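PDB 4KG7: peptidase S8 and S53, subtilisin, kexin, sedolisin from Mycobacterium smegmatis, which is a subtilisin-like serine protease, a mycosin of the ESX-3 type VII secretion system, and probably cleaves peptide bonds with a catalytic triad. Local coordinates for residues C101-G114 against A125-R139. Sequence-based numbering, arbitrary orientation.
Sequences CDGHGTSVAGLIAG and APEARLISIRQNSPR
Helix 104-113 runs nearly antiparallel to strand 129-134, their axes 9.4 Å apart at 162°, and the two segments meet mainly at their ends. Leu-130 points from the strand to the helix and packs against three of its residues: its CD1 meets Ala-109 CB at 3.8 Å, while CD2 lies against Ile-112 CG2 and CG against Ala-113 CB. Just beyond, Ala-125 N donates to Ile-112 O (2.9 Å), tying the last helical turn to the type I turn 125-128 that leads into the strand. At the other end Asp-102 divides its carboxylate. Ser-137 OG donates to the syn lone pair of Asp-102 OD2 at 2.7 Å, and in an ST turn the same hydroxyl accepts from Arg-139 N. Asp-102 OD1 instead lies over one face of the Arg-139 guanidinium, 3.2 Å from NH1, a salt bridge of charges alone with the two planes 72° apart; a bend about CB-CG (chi2 -67°) brings the guanidinium alongside OD1. A water bridges Asp-102 OD2, Cys-101 N and Arg-134 NH1, while NH2 of the same arginine makes salt bridges to Asp-90 and Glu-93. Cys-101, disulfide-bonded to Cys-32, sets SG beside Arg-139 CG. The pair belongs to the beta-alpha-beta unit 85-90, 104-113, 129-134 of the subtilisin fold: the strand lies between 85-90 and 68-73, and the helix, bearing the predicted charge-relay His-104, whose ND1 is hydrogen-bonded to Asp-73, packs Leu-111 on helix 318-335.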
loop_
_atom_site.group_PDB
_atom_site.type_symbol
_atom_site.label_atom_id
_atom_site.label_comp_id
_atom_site.label_asym_id
_atom_site.label_seq_id
_atom_site.Cartn_x
_atom_site.Cartn_y
_atom_site.Cartn_z
ATOM N N CYS A 101 -14.114 2.404 8.941
ATOM C CA CYS A 101 -14.624 1.572 10.035
ATOM C C CYS A 101 -13.522 0.686 10.630
ATOM O O CYS A 101 -13.749 -0.032 11.600
ATOM C CB CYS A 101 -15.785 0.729 9.467
ATOM S SG CYS A 101 -16.751 -0.357 10.560
ATOM N N ASP A 102 -12.306 0.765 10.080
ATOM C CA ASP A 102 -11.216 -0.161 10.426
ATOM C C ASP A 102 -10.006 0.530 11.035
ATOM O O ASP A 102 -9.315 -0.032 11.871
ATOM C CB ASP A 102 -10.738 -0.882 9.171
ATOM C CG ASP A 102 -11.767 -1.825 8.631
ATOM O OD1 ASP A 102 -11.759 -2.996 9.058
ATOM O OD2 ASP A 102 -12.605 -1.406 7.807
ATOM N N GLY A 103 -9.721 1.733 10.589
ATOM C CA GLY A 103 -8.577 2.498 11.069
ATOM C C GLY A 103 -7.403 2.467 10.103
ATOM O O GLY A 103 -6.467 3.281 10.196
ATOM N N HIS A 104 -7.421 1.493 9.205
ATOM C CA HIS A 104 -6.243 1.170 8.412
ATOM C C HIS A 104 -5.966 2.209 7.337
ATOM O O HIS A 104 -4.854 2.763 7.219
ATOM C CB HIS A 104 -6.446 -0.209 7.807
ATOM C CG HIS A 104 -5.226 -0.765 7.167
ATOM N ND1 HIS A 104 -4.942 -0.593 5.834
ATOM C CD2 HIS A 104 -4.207 -1.487 7.681
ATOM C CE1 HIS A 104 -3.781 -1.155 5.561
ATOM N NE2 HIS A 104 -3.307 -1.693 6.666
ATOM N N GLY A 105 -7.006 2.525 6.571
ATOM C CA GLY A 105 -6.903 3.549 5.537
ATOM C C GLY A 105 -6.453 4.890 6.095
ATOM O O GLY A 105 -5.668 5.621 5.484
ATOM N N THR A 106 -6.980 5.226 7.251
ATOM C CA THR A 106 -6.607 6.474 7.899
ATOM C C THR A 106 -5.140 6.513 8.284
ATOM O O THR A 106 -4.455 7.524 8.090
ATOM C CB THR A 106 -7.551 6.802 9.077
ATOM O OG1 THR A 106 -8.918 6.783 8.640
ATOM C CG2 THR A 106 -7.235 8.180 9.653
ATOM N N SER A 107 -4.651 5.417 8.851
ATOM C CA SER A 107 -3.229 5.313 9.228
ATOM C C SER A 107 -2.357 5.404 7.991
ATOM O O SER A 107 -1.344 6.106 7.952
ATOM C CB SER A 107 -2.964 3.991 9.944
ATOM O OG SER A 107 -3.647 3.862 11.183
ATOM N N VAL A 108 -2.786 4.740 6.940
ATOM C CA VAL A 108 -2.041 4.764 5.672
ATOM C C VAL A 108 -2.021 6.187 5.080
ATOM O O VAL A 108 -0.973 6.725 4.738
ATOM C CB VAL A 108 -2.663 3.734 4.710
ATOM C CG1 VAL A 108 -2.261 3.986 3.268
ATOM C CG2 VAL A 108 -2.309 2.305 5.117
ATOM N N ALA A 109 -3.186 6.812 5.003
ATOM C CA ALA A 109 -3.307 8.175 4.486
ATOM C C ALA A 109 -2.424 9.137 5.291
ATOM O O ALA A 109 -1.762 10.027 4.750
ATOM C CB ALA A 109 -4.771 8.606 4.530
ATOM N N GLY A 110 -2.416 8.972 6.610
ATOM C CA GLY A 110 -1.625 9.831 7.456
ATOM C C GLY A 110 -0.143 9.767 7.158
ATOM O O GLY A 110 0.556 10.785 7.122
ATOM N N LEU A 111 0.371 8.563 6.919
ATOM C CA LEU A 111 1.785 8.422 6.607
ATOM C C LEU A 111 2.132 9.104 5.292
ATOM O O LEU A 111 3.222 9.641 5.132
ATOM C CB LEU A 111 2.209 6.955 6.567
ATOM C CG LEU A 111 2.236 6.238 7.912
ATOM C CD1 LEU A 111 2.614 4.785 7.645
ATOM C CD2 LEU A 111 3.201 6.874 8.883
ATOM N N ILE A 112 1.213 9.024 4.323
ATOM C CA ILE A 112 1.430 9.559 2.985
ATOM C C ILE A 112 1.418 11.085 3.003
ATOM O O ILE A 112 2.324 11.700 2.490
ATOM C CB ILE A 112 0.407 9.023 1.968
ATOM C CG1 ILE A 112 0.571 7.509 1.852
ATOM C CG2 ILE A 112 0.589 9.730 0.609
ATOM C CD1 ILE A 112 -0.512 6.831 1.042
ATOM N N ALA A 113 0.385 11.683 3.593
ATOM C CA ALA A 113 0.180 13.129 3.448
ATOM C C ALA A 113 -0.539 13.733 4.642
ATOM O O ALA A 113 -1.125 14.815 4.534
ATOM C CB ALA A 113 -0.598 13.404 2.185
ATOM N N GLY A 114 -0.404 13.124 5.819
ATOM C CA GLY A 114 -0.851 13.781 7.047
ATOM C C GLY A 114 -0.115 15.105 7.292
ATOM O O GLY A 114 1.011 15.292 6.852
ATOM N N ALA A 125 4.516 13.563 2.427
ATOM C CA ALA A 125 4.195 14.500 1.360
ATOM C C ALA A 125 2.972 15.334 1.758
ATOM O O ALA A 125 1.902 15.222 1.148
ATOM C CB ALA A 125 3.914 13.709 0.072
ATOM N N PRO A 126 3.127 16.244 2.739
ATOM C CA PRO A 126 1.947 16.898 3.300
ATOM C C PRO A 126 1.280 17.877 2.331
ATOM O O PRO A 126 0.139 18.274 2.557
ATOM C CB PRO A 126 2.489 17.617 4.540
ATOM C CG PRO A 126 3.954 17.628 4.393
ATOM C CD PRO A 126 4.368 16.570 3.448
ATOM N N GLU A 127 1.974 18.270 1.263
ATOM C CA GLU A 127 1.358 19.157 0.277
ATOM C C GLU A 127 0.672 18.381 -0.858
ATOM O O GLU A 127 0.038 18.988 -1.735
ATOM C CB GLU A 127 2.374 20.164 -0.263
ATOM C CG GLU A 127 2.790 21.172 0.802
ATOM C CD GLU A 127 3.733 22.226 0.277
ATOM O OE1 GLU A 127 3.784 22.420 -0.941
ATOM O OE2 GLU A 127 4.410 22.883 1.083
ATOM N N ALA A 128 0.768 17.060 -0.843
ATOM C CA ALA A 128 0.018 16.240 -1.785
ATOM C C ALA A 128 -1.461 16.200 -1.402
ATOM O O ALA A 128 -1.828 16.492 -0.272
ATOM C CB ALA A 128 0.601 14.846 -1.845
ATOM N N ARG A 129 -2.302 15.850 -2.347
ATOM C CA ARG A 129 -3.717 15.648 -2.082
ATOM C C ARG A 129 -3.995 14.167 -2.133
ATOM O O ARG A 129 -3.322 13.433 -2.836
ATOM C CB ARG A 129 -4.548 16.380 -3.113
ATOM C CG ARG A 129 -4.606 17.864 -2.805
ATOM C CD ARG A 129 -5.493 18.617 -3.769
ATOM N NE ARG A 129 -5.049 18.519 -5.168
ATOM C CZ ARG A 129 -5.472 17.624 -6.069
ATOM N NH1 ARG A 129 -6.351 16.676 -5.761
ATOM N NH2 ARG A 129 -4.991 17.682 -7.312
ATOM N N LEU A 130 -4.959 13.729 -1.348
ATOM C CA LEU A 130 -5.310 12.341 -1.326
ATOM C C LEU A 130 -6.702 12.147 -1.892
ATOM O O LEU A 130 -7.561 13.007 -1.731
ATOM C CB LEU A 130 -5.340 11.838 0.123
ATOM C CG LEU A 130 -3.998 11.913 0.835
ATOM C CD1 LEU A 130 -4.195 11.611 2.313
ATOM C CD2 LEU A 130 -3.009 10.972 0.196
ATOM N N ILE A 131 -6.902 11.028 -2.570
ATOM C CA ILE A 131 -8.250 10.532 -2.914
ATOM C C ILE A 131 -8.432 9.214 -2.178
ATOM O O ILE A 131 -7.591 8.293 -2.316
ATOM C CB ILE A 131 -8.407 10.278 -4.422
ATOM C CG1 ILE A 131 -8.223 11.564 -5.211
ATOM C CG2 ILE A 131 -9.781 9.689 -4.715
ATOM C CD1 ILE A 131 -7.968 11.310 -6.676
ATOM N N SER A 132 -9.503 9.110 -1.391
ATOM C CA SER A 132 -9.811 7.868 -0.678
ATOM C C SER A 132 -10.881 7.047 -1.389
ATOM O O SER A 132 -11.996 7.510 -1.571
ATOM C CB SER A 132 -10.345 8.165 0.706
ATOM O OG SER A 132 -10.668 6.953 1.333
ATOM N N ILE A 133 -10.524 5.820 -1.753
ATOM C CA ILE A 133 -11.453 4.854 -2.355
ATOM C C ILE A 133 -11.531 3.686 -1.380
ATOM O O ILE A 133 -10.524 3.000 -1.131
ATOM C CB ILE A 133 -10.943 4.343 -3.720
ATOM C CG1 ILE A 133 -10.835 5.506 -4.709
ATOM C CG2 ILE A 133 -11.868 3.275 -4.284
ATOM C CD1 ILE A 133 -10.105 5.126 -5.986
ATOM N N ARG A 134 -12.690 3.461 -0.788
ATOM C CA ARG A 134 -12.817 2.323 0.102
ATOM C C ARG A 134 -13.074 1.081 -0.744
ATOM O O ARG A 134 -14.147 0.876 -1.277
ATOM C CB ARG A 134 -13.921 2.458 1.178
ATOM C CG ARG A 134 -13.978 1.193 2.045
ATOM C CD ARG A 134 -14.737 1.339 3.340
ATOM N NE ARG A 134 -16.169 1.488 3.143
ATOM C CZ ARG A 134 -17.046 1.523 4.134
ATOM N NH1 ARG A 134 -16.648 1.348 5.386
ATOM N NH2 ARG A 134 -18.339 1.693 3.863
ATOM N N GLN A 135 -12.056 0.246 -0.853
ATOM C CA GLN A 135 -12.110 -0.959 -1.672
ATOM C C GLN A 135 -12.386 -2.210 -0.880
ATOM O O GLN A 135 -12.862 -3.207 -1.447
ATOM C CB GLN A 135 -10.805 -1.074 -2.496
ATOM C CG GLN A 135 -10.696 -2.288 -3.404
ATOM C CD GLN A 135 -10.068 -3.498 -2.723
ATOM O OE1 GLN A 135 -9.330 -3.371 -1.728
ATOM N NE2 GLN A 135 -10.380 -4.691 -3.221
ATOM N N ASN A 136 -12.101 -2.185 0.415
ATOM C CA ASN A 136 -12.386 -3.354 1.242
ATOM C C ASN A 136 -12.498 -3.045 2.693
ATOM O O ASN A 136 -12.080 -1.984 3.152
ATOM C CB ASN A 136 -11.365 -4.467 1.020
ATOM C CG ASN A 136 -11.995 -5.884 1.132
ATOM O OD1 ASN A 136 -13.149 -6.129 1.638
ATOM N ND2 ASN A 136 -11.222 -6.854 0.630
ATOM N N SER A 137 -13.118 -3.956 3.423
ATOM C CA SER A 137 -13.167 -3.889 4.887
ATOM C C SER A 137 -13.488 -5.271 5.391
ATOM O O SER A 137 -14.488 -5.840 4.972
ATOM C CB SER A 137 -14.242 -2.935 5.380
ATOM O OG SER A 137 -14.428 -3.148 6.804
ATOM N N PRO A 138 -12.660 -5.805 6.300
ATOM C CA PRO A 138 -13.010 -7.086 6.931
ATOM C C PRO A 138 -14.151 -7.010 7.912
ATOM O O PRO A 138 -14.568 -8.068 8.442
ATOM C CB PRO A 138 -11.737 -7.479 7.668
ATOM C CG PRO A 138 -10.986 -6.251 7.867
ATOM C CD PRO A 138 -11.370 -5.280 6.779
ATOM N N ARG A 139 -14.660 -5.803 8.175
ATOM C CA ARG A 139 -15.820 -5.651 9.051
ATOM C C ARG A 139 -17.133 -5.965 8.320
ATOM O O ARG A 139 -18.193 -5.955 8.933
ATOM C CB ARG A 139 -15.902 -4.232 9.614
ATOM C CG ARG A 139 -14.698 -3.791 10.431
ATOM C CD ARG A 139 -14.581 -4.570 11.716
ATOM N NE ARG A 139 -13.340 -4.272 12.410
ATOM C CZ ARG A 139 -12.155 -4.735 12.017
ATOM N NH1 ARG A 139 -12.049 -5.525 10.952
ATOM N NH2 ARG A 139 -11.063 -4.428 12.700
HETATM O O HOH W 1 -13.950 0.682 6.629
#